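Long-range contact in catalase (Bacillus pumilus, PDB 4QOL), which breaks hydrogen peroxide down to water and oxygen at a heme iron and also shows peroxidase-like reactivity toward phenolic substrates: residues Y429-I441 against A466-L478. Numbering follows the deposited sequence.
Sequences YRSYSEEEKQALI and ADEDYGQRLADSL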
loop_
_atom_site.group_PDB
_atom_site.type_symbol
_atom_site.label_atom_id
_atom_site.label_comp_id
_atom_site.label_asym_id
_atom_site.label_seq_id
_atom_site.Cartn_x
_atom_site.Cartn_y
_atom_site.Cartn_z
ATOM N N TYR A 429 8.326 45.696 8.309
ATOM C CA TYR A 429 9.161 46.077 9.463
ATOM C C TYR A 429 8.735 47.438 10.018
ATOM O O TYR A 429 8.491 47.637 11.206
ATOM C CB TYR A 429 10.646 46.153 9.057
ATOM C CG TYR A 429 11.536 46.650 10.206
ATOM C CD1 TYR A 429 11.841 45.802 11.257
ATOM C CD2 TYR A 429 12.049 47.934 10.233
ATOM C CE1 TYR A 429 12.648 46.202 12.338
ATOM C CE2 TYR A 429 12.849 48.344 11.294
ATOM C CZ TYR A 429 13.152 47.481 12.325
ATOM O OH TYR A 429 14.006 47.899 13.403
ATOM N N ARG A 430 8.627 48.398 9.110
ATOM C CA ARG A 430 8.307 49.752 9.542
ATOM C C ARG A 430 6.914 49.890 10.093
ATOM O O ARG A 430 6.663 50.823 10.850
ATOM C CB ARG A 430 8.548 50.744 8.432
ATOM C CG ARG A 430 10.007 50.915 8.129
ATOM C CD ARG A 430 10.241 51.997 7.079
ATOM N NE ARG A 430 9.756 51.612 5.752
ATOM C CZ ARG A 430 10.456 50.968 4.820
ATOM N NH1 ARG A 430 11.708 50.524 5.020
ATOM N NH2 ARG A 430 9.907 50.789 3.644
ATOM N N SER A 431 6.007 48.991 9.732
ATOM C CA SER A 431 4.624 49.001 10.248
ATOM C C SER A 431 4.498 48.453 11.672
ATOM O O SER A 431 3.462 48.645 12.333
ATOM C CB SER A 431 3.695 48.245 9.288
ATOM O OG SER A 431 3.782 46.821 9.472
ATOM N N TYR A 432 5.555 47.803 12.170
ATOM C CA TYR A 432 5.539 47.283 13.504
ATOM C C TYR A 432 5.662 48.452 14.513
ATOM O O TYR A 432 6.432 49.369 14.299
ATOM C CB TYR A 432 6.712 46.295 13.742
ATOM C CG TYR A 432 6.526 44.877 13.157
ATOM C CD1 TYR A 432 5.303 44.223 13.236
ATOM C CD2 TYR A 432 7.545 44.268 12.450
ATOM C CE1 TYR A 432 5.119 42.968 12.661
ATOM C CE2 TYR A 432 7.389 42.999 11.860
ATOM C CZ TYR A 432 6.164 42.358 11.961
ATOM O OH TYR A 432 5.999 41.088 11.379
ATOM N N SER A 433 4.983 48.319 15.648
ATOM C CA SER A 433 5.257 49.145 16.834
ATOM C C SER A 433 6.663 48.878 17.320
ATOM O O SER A 433 7.289 47.892 16.926
ATOM C CB SER A 433 4.253 48.838 17.951
ATOM O OG SER A 433 4.483 47.560 18.516
ATOM N N GLU A 434 7.165 49.757 18.186
ATOM C CA GLU A 434 8.479 49.597 18.684
ATOM C C GLU A 434 8.580 48.280 19.456
ATOM O O GLU A 434 9.617 47.659 19.422
ATOM C CB GLU A 434 8.887 50.794 19.570
ATOM C CG GLU A 434 10.239 50.642 20.258
ATOM C CD GLU A 434 11.421 50.337 19.320
ATOM O OE1 GLU A 434 12.413 49.780 19.804
ATOM O OE2 GLU A 434 11.398 50.706 18.131
ATOM N N GLU A 435 7.529 47.924 20.202
ATOM C CA GLU A 435 7.495 46.709 21.025
ATOM C C GLU A 435 7.581 45.517 20.069
ATOM O O GLU A 435 8.304 44.565 20.328
ATOM C CB GLU A 435 6.202 46.644 21.857
ATOM C CG GLU A 435 6.105 47.629 23.044
ATOM C CD GLU A 435 6.032 49.112 22.633
ATOM O OE1 GLU A 435 6.490 49.969 23.408
ATOM O OE2 GLU A 435 5.504 49.462 21.537
ATOM N N GLU A 436 6.821 45.588 18.972
ATOM C CA GLU A 436 6.812 44.500 17.974
ATOM C C GLU A 436 8.177 44.377 17.281
ATOM O O GLU A 436 8.660 43.263 17.028
ATOM C CB GLU A 436 5.732 44.727 16.967
ATOM C CG GLU A 436 4.325 44.540 17.505
ATOM C CD GLU A 436 3.289 44.876 16.455
ATOM O OE1 GLU A 436 3.376 45.932 15.817
ATOM O OE2 GLU A 436 2.399 44.050 16.197
ATOM N N LYS A 437 8.807 45.496 16.959
ATOM C CA LYS A 437 10.136 45.441 16.365
ATOM C C LYS A 437 11.095 44.798 17.365
ATOM O O LYS A 437 11.970 44.014 16.984
ATOM C CB LYS A 437 10.671 46.799 16.048
ATOM C CG LYS A 437 10.035 47.507 14.899
ATOM C CD LYS A 437 10.817 48.801 14.683
ATOM C CE LYS A 437 10.281 49.591 13.522
ATOM N NZ LYS A 437 9.007 50.263 13.833
ATOM N N GLN A 438 10.966 45.166 18.623
ATOM C CA GLN A 438 11.885 44.587 19.628
ATOM C C GLN A 438 11.698 43.068 19.717
ATOM O O GLN A 438 12.665 42.322 19.821
ATOM C CB GLN A 438 11.709 45.252 21.014
ATOM C CG GLN A 438 12.394 46.626 21.061
ATOM C CD GLN A 438 12.347 47.310 22.438
ATOM O OE1 GLN A 438 12.262 46.648 23.473
ATOM N NE2 GLN A 438 12.408 48.641 22.446
ATOM N N ALA A 439 10.458 42.631 19.633
ATOM C CA ALA A 439 10.159 41.198 19.729
ATOM C C ALA A 439 10.745 40.457 18.470
ATOM O O ALA A 439 11.315 39.381 18.563
ATOM C CB ALA A 439 8.663 40.990 19.868
ATOM N N LEU A 440 10.567 41.050 17.307
ATOM C CA LEU A 440 11.101 40.510 16.049
ATOM C C LEU A 440 12.606 40.326 16.188
ATOM O O LEU A 440 13.159 39.275 15.840
ATOM C CB LEU A 440 10.839 41.479 14.898
ATOM C CG LEU A 440 11.453 41.191 13.523
ATOM C CD1 LEU A 440 11.036 39.840 12.912
ATOM C CD2 LEU A 440 11.094 42.280 12.566
ATOM N N ILE A 441 13.288 41.379 16.643
ATOM C CA ILE A 441 14.760 41.310 16.719
ATOM C C ILE A 441 15.186 40.257 17.757
ATOM O O ILE A 441 16.110 39.491 17.529
ATOM C CB ILE A 441 15.365 42.698 17.080
ATOM C CG1 ILE A 441 15.093 43.710 15.962
ATOM C CG2 ILE A 441 16.853 42.582 17.367
ATOM C CD1 ILE A 441 15.707 43.330 14.617
ATOM N N ALA A 466 16.045 45.096 3.267
ATOM C CA ALA A 466 14.633 45.400 3.578
ATOM C C ALA A 466 14.546 46.776 4.252
ATOM O O ALA A 466 13.802 47.656 3.814
ATOM C CB ALA A 466 14.041 44.314 4.482
ATOM N N ASP A 467 15.320 46.974 5.292
ATOM C CA ASP A 467 15.314 48.256 6.018
ATOM C C ASP A 467 16.622 48.378 6.834
ATOM O O ASP A 467 17.007 47.467 7.549
ATOM C CB ASP A 467 14.042 48.362 6.890
ATOM C CG ASP A 467 13.989 49.621 7.758
ATOM O OD1 ASP A 467 14.761 49.713 8.746
ATOM O OD2 ASP A 467 13.202 50.521 7.433
ATOM N N GLU A 468 17.336 49.504 6.674
ATOM C CA GLU A 468 18.676 49.626 7.303
ATOM C C GLU A 468 18.630 49.547 8.814
ATOM O O GLU A 468 19.563 49.018 9.387
ATOM C CB GLU A 468 19.434 50.932 6.972
ATOM C CG GLU A 468 18.679 52.261 7.085
ATOM C CD GLU A 468 19.572 53.474 6.742
ATOM O OE1 GLU A 468 20.826 53.361 6.837
ATOM O OE2 GLU A 468 19.037 54.553 6.382
ATOM N N ASP A 469 17.564 50.067 9.444
ATOM C CA ASP A 469 17.393 49.984 10.894
ATOM C C ASP A 469 17.174 48.512 11.357
ATOM O O ASP A 469 17.813 48.048 12.299
ATOM C CB ASP A 469 16.215 50.854 11.357
ATOM C CG ASP A 469 16.036 50.868 12.891
ATOM O OD1 ASP A 469 16.956 51.370 13.626
ATOM O OD2 ASP A 469 14.961 50.424 13.405
ATOM N N TYR A 470 16.292 47.805 10.631
ATOM C CA TYR A 470 16.065 46.371 10.830
ATOM C C TYR A 470 17.398 45.645 10.828
ATOM O O TYR A 470 17.736 44.951 11.785
ATOM C CB TYR A 470 15.141 45.956 9.675
ATOM C CG TYR A 470 14.572 44.515 9.646
ATOM C CD1 TYR A 470 14.774 43.609 10.677
ATOM C CD2 TYR A 470 13.745 44.133 8.582
ATOM C CE1 TYR A 470 14.256 42.351 10.626
ATOM C CE2 TYR A 470 13.202 42.870 8.534
ATOM C CZ TYR A 470 13.448 41.982 9.558
ATOM O OH TYR A 470 12.843 40.717 9.515
ATOM N N GLY A 471 18.141 45.748 9.729
ATOM C CA GLY A 471 19.419 45.013 9.619
ATOM C C GLY A 471 20.468 45.398 10.623
ATOM O O GLY A 471 21.135 44.535 11.205
ATOM N N GLN A 472 20.601 46.718 10.864
ATOM C CA GLN A 472 21.586 47.186 11.874
ATOM C C GLN A 472 21.262 46.741 13.300
ATOM O O GLN A 472 22.179 46.334 14.025
ATOM C CB GLN A 472 21.713 48.728 11.788
ATOM C CG GLN A 472 22.853 49.242 12.673
ATOM C CD GLN A 472 24.207 48.783 12.162
ATOM O OE1 GLN A 472 24.630 49.190 11.064
ATOM N NE2 GLN A 472 24.920 47.987 12.958
ATOM N N ARG A 473 19.993 46.811 13.700
ATOM C CA ARG A 473 19.530 46.339 14.986
ATOM C C ARG A 473 19.823 44.869 15.162
ATOM O O ARG A 473 20.238 44.425 16.237
ATOM C CB ARG A 473 18.027 46.611 15.195
ATOM C CG ARG A 473 17.745 48.065 15.519
ATOM C CD ARG A 473 16.276 48.439 15.593
ATOM N NE ARG A 473 15.627 47.938 16.780
ATOM C CZ ARG A 473 14.504 48.445 17.293
ATOM N NH1 ARG A 473 13.878 49.452 16.729
ATOM N NH2 ARG A 473 13.981 47.897 18.372
ATOM N N LEU A 474 19.620 44.096 14.094
ATOM C CA LEU A 474 19.862 42.641 14.217
ATOM C C LEU A 474 21.337 42.340 14.322
ATOM O O LEU A 474 21.762 41.512 15.163
ATOM C CB LEU A 474 19.238 41.940 12.971
ATOM C CG LEU A 474 18.778 40.514 13.006
ATOM C CD1 LEU A 474 19.119 39.775 11.681
ATOM C CD2 LEU A 474 18.961 39.700 14.261
ATOM N N ALA A 475 22.149 43.048 13.519
ATOM C CA ALA A 475 23.618 42.909 13.592
ATOM C C ALA A 475 24.082 43.211 14.997
ATOM O O ALA A 475 24.932 42.494 15.547
ATOM C CB ALA A 475 24.319 43.785 12.555
ATOM N N ASP A 476 23.541 44.280 15.559
ATOM C CA ASP A 476 23.952 44.735 16.877
ATOM C C ASP A 476 23.640 43.675 17.905
ATOM O O ASP A 476 24.465 43.319 18.755
ATOM C CB ASP A 476 23.215 46.035 17.237
ATOM C CG ASP A 476 23.708 47.263 16.428
ATOM O OD1 ASP A 476 24.724 47.187 15.687
ATOM O OD2 ASP A 476 23.102 48.338 16.603
ATOM N N SER A 477 22.421 43.145 17.829
ATOM C CA SER A 477 21.926 42.184 18.824
ATOM C C SER A 477 22.709 40.856 18.736
ATOM O O SER A 477 23.029 40.210 19.741
ATOM C CB SER A 477 20.411 42.051 18.624
ATOM O OG SER A 477 19.865 41.079 19.498
ATOM N N LEU A 478 23.132 40.503 17.525
ATOM C CA LEU A 478 24.013 39.354 17.290
ATOM C C LEU A 478 25.536 39.562 17.541
ATOM O O LEU A 478 26.310 38.596 17.422
ATOM C CB LEU A 478 23.768 38.791 15.874
ATOM C CG LEU A 478 22.463 38.048 15.679
ATOM C CD1 LEU A 478 22.195 37.927 14.178
ATOM C CD2 LEU A 478 22.451 36.679 16.369
HETATM O O HOH W 1 11.198 48.886 1.928
HETATM O O HOH W 2 13.912 50.376 3.229
#
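Tyr429 lays its ring against the first turn of helix 468-478, offset from the Tyr470 ring. The two planes are parallel (1°) but displaced, centroids 4.5 Å from each other, so that Tyr470 CB lies over the middle of the Tyr429 face, 3.4 Å from the centroid: a CH-pi contact. Lys437 CE covers the rim of the opposite face. With CG anti to the backbone N (chi1 176°), Tyr429 reaches across to helix 468-478, and its OH donates to Asp469 OD2 at 2.7 Å, coming from above the carboxylate plane. With a phenylalanine here the hydroxyl goes, and Asp469 OD2 would probably lose its one short bond across the contact.

Asp467 is the N-cap of helix 468-478. Its OD1 accepts from Tyr470 N and, weakly, from Asp469 N, while OD2 turns its anti lone pair to Arg430 NH1 in a salt bridge, 2.8 Å away and in the guanidinium plane. A water also links Arg430 NH1 to Ala466 O.

Further along, Arg473 bends at chi3 and grips Glu434 end-on in a second salt bridge, the two planes nearly coplanar: NH1 meets OE2 at 3.1 Å along an almost straight bond, and NH2 meets OE1 at 2.8 Å. OE1 accepts two bonds, Gln438 NE2 on its anti lone pair and Arg473 NH2 on the syn side, out of the carboxylate plane. Asp469 OD2 completes the network with a long salt bridge to Arg473 NH1.

Below these charged groups Ile441 is a knob among Tyr470, Arg473, Leu474 and Ser477, its CG2 3.8 Å from Ser477 CB, and Leu440 CD2 packs on Tyr470 CE1.

The axes of 434-441 and 468-478 cross at -49° within the C-terminal helical region. Helix 453-466 adds Phe463 beside Tyr470 and Leu474, and Tyr470 OH bonds Thr179 OG1 of helix 175-181, joining the C-terminal helices to that earlier part of the chain.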